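Local structure of nitrogenase iron-molybdenum cofactor biosynthesis protein NifB (7JMA) at residues M221-P225 and V246-V250. The protein probably inserts a carbide by radical SAM chemistry while fusing two [4Fe-4S] clusters into the [8Fe-9S-C] precursor of the nitrogenase iron-molybdenum cofactor. Residues are numbered along the deposited sequence.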
loop_
_atom_site.group_PDB
_atom_site.type_symbol
_atom_site.label_atom_id
_atom_site.label_comp_id
_atom_site.label_asym_id
_atom_site.label_seq_id
_atom_site.Cartn_x
_atom_site.Cartn_y
_atom_site.Cartn_z
ATOM N N MET A 221 0.266 -11.654 1.162
ATOM C CA MET A 221 -0.876 -10.884 1.624
ATOM C C MET A 221 -0.786 -10.698 3.125
ATOM O O MET A 221 -0.398 -11.612 3.853
ATOM C CB MET A 221 -2.183 -11.562 1.265
ATOM C CG MET A 221 -3.305 -10.582 1.131
ATOM S SD MET A 221 -4.543 -11.187 -0.008
ATOM C CE MET A 221 -5.980 -10.927 1.016
ATOM N N ASN A 222 -1.166 -9.514 3.584
ATOM C CA ASN A 222 -1.203 -9.199 5.005
ATOM C C ASN A 222 -2.635 -8.798 5.314
ATOM O O ASN A 222 -3.107 -7.767 4.822
ATOM C CB ASN A 222 -0.219 -8.077 5.340
ATOM C CG ASN A 222 -0.102 -7.820 6.831
ATOM O OD1 ASN A 222 -0.525 -8.631 7.657
ATOM N ND2 ASN A 222 0.478 -6.681 7.183
ATOM N N ILE A 223 -3.330 -9.624 6.093
ATOM C CA ILE A 223 -4.689 -9.319 6.531
ATOM C C ILE A 223 -4.600 -8.464 7.786
ATOM O O ILE A 223 -4.017 -8.884 8.793
ATOM C CB ILE A 223 -5.501 -10.596 6.800
ATOM C CG1 ILE A 223 -5.205 -11.665 5.752
ATOM C CG2 ILE A 223 -6.992 -10.276 6.832
ATOM C CD1 ILE A 223 -5.725 -11.317 4.385
ATOM N N ILE A 224 -5.181 -7.279 7.728
ATOM C CA ILE A 224 -5.154 -6.308 8.818
ATOM C C ILE A 224 -6.575 -6.186 9.359
ATOM O O ILE A 224 -7.505 -5.989 8.572
ATOM C CB ILE A 224 -4.638 -4.935 8.345
ATOM C CG1 ILE A 224 -3.236 -5.071 7.751
ATOM C CG2 ILE A 224 -4.660 -3.933 9.494
ATOM C CD1 ILE A 224 -2.299 -5.867 8.619
ATOM N N PRO A 225 -6.788 -6.329 10.662
ATOM C CA PRO A 225 -8.147 -6.164 11.189
ATOM C C PRO A 225 -8.544 -4.699 11.167
ATOM O O PRO A 225 -7.720 -3.815 11.411
ATOM C CB PRO A 225 -8.038 -6.697 12.622
ATOM C CG PRO A 225 -6.619 -6.433 13.000
ATOM C CD PRO A 225 -5.820 -6.656 11.727
ATOM N N VAL A 246 -9.769 -16.286 8.305
ATOM C CA VAL A 246 -9.535 -15.750 6.966
ATOM C C VAL A 246 -8.066 -15.887 6.586
ATOM O O VAL A 246 -7.740 -16.154 5.425
ATOM C CB VAL A 246 -10.011 -14.288 6.857
ATOM C CG1 VAL A 246 -11.535 -14.195 6.958
ATOM C CG2 VAL A 246 -9.325 -13.405 7.884
ATOM N N ARG A 247 -7.156 -15.717 7.551
ATOM C CA ARG A 247 -5.740 -15.924 7.264
ATOM C C ARG A 247 -5.483 -17.351 6.807
ATOM O O ARG A 247 -4.729 -17.579 5.855
ATOM C CB ARG A 247 -4.885 -15.595 8.490
ATOM C CG ARG A 247 -4.449 -14.134 8.554
ATOM C CD ARG A 247 -3.690 -13.807 9.839
ATOM N NE ARG A 247 -3.571 -12.357 10.022
ATOM C CZ ARG A 247 -3.610 -11.734 11.196
ATOM N NH1 ARG A 247 -3.764 -12.428 12.320
ATOM N NH2 ARG A 247 -3.503 -10.407 11.248
ATOM N N ASN A 248 -6.114 -18.327 7.468
ATOM C CA ASN A 248 -5.910 -19.725 7.101
ATOM C C ASN A 248 -6.475 -20.025 5.720
ATOM O O ASN A 248 -5.881 -20.793 4.954
ATOM C CB ASN A 248 -6.540 -20.638 8.152
ATOM C CG ASN A 248 -5.806 -20.586 9.475
ATOM O OD1 ASN A 248 -4.638 -20.204 9.531
ATOM N ND2 ASN A 248 -6.489 -20.969 10.551
ATOM N N GLU A 249 -7.620 -19.431 5.381
ATOM C CA GLU A 249 -8.174 -19.615 4.044
ATOM C C GLU A 249 -7.307 -18.942 2.988
ATOM O O GLU A 249 -7.053 -19.518 1.926
ATOM C CB GLU A 249 -9.597 -19.068 3.984
ATOM C CG GLU A 249 -10.669 -20.148 3.905
ATOM C CD GLU A 249 -11.931 -19.661 3.216
ATOM O OE1 GLU A 249 -12.452 -18.596 3.612
ATOM O OE2 GLU A 249 -12.397 -20.337 2.272
ATOM N N VAL A 250 -6.863 -17.714 3.252
ATOM C CA VAL A 250 -6.041 -17.004 2.276
ATOM C C VAL A 250 -4.736 -17.745 2.042
ATOM O O VAL A 250 -4.224 -17.782 0.916
ATOM C CB VAL A 250 -5.814 -15.549 2.738
ATOM C CG1 VAL A 250 -4.810 -14.847 1.831
ATOM C CG2 VAL A 250 -7.125 -14.797 2.751
HETATM O O HOH W 1 -1.501 -11.183 8.036
#
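Ile223 is the centre of this packing: the helix segment 246-250 covers 87 Å² of it, the largest area of any residue here, and its CA-to-CB bond aims at that segment. With chi1 and chi2 both m, its two arms reach different valines one helical turn apart: CG2 lies 4.0 Å from Val246 CG2, and CD1 4.1 Å from Val250 CG2. Two residues back on the same strand face, Met221 sets SD 4.1 Å from Val250 CG1. Arg247 leaves the helix sideways, yet its nearly extended chain (chi2 and chi3 t) runs past Ile223, Arg247 CG lying 3.8 Å from Ile223 CG1, so that Arg247 NH2 donates to Ile223 O (2.9 Å, 155°), an acceptor at the guanidinium edge. Water 1 accepts from Ile223 N (3.1 Å), lies 2.8 Å from Asn222 OD1, in hydrogen-bonding position, and weakly accepts from Arg247 NE (3.1 Å). Arg247 NH1 forms a salt bridge with Glu244. The segment axes approach to 9.5 Å at 164°, nearly antiparallel: a helix following the last strand of the parallel sheet and packing back against it, as in the alpha/beta partial TIM barrel of radical SAM enzymes.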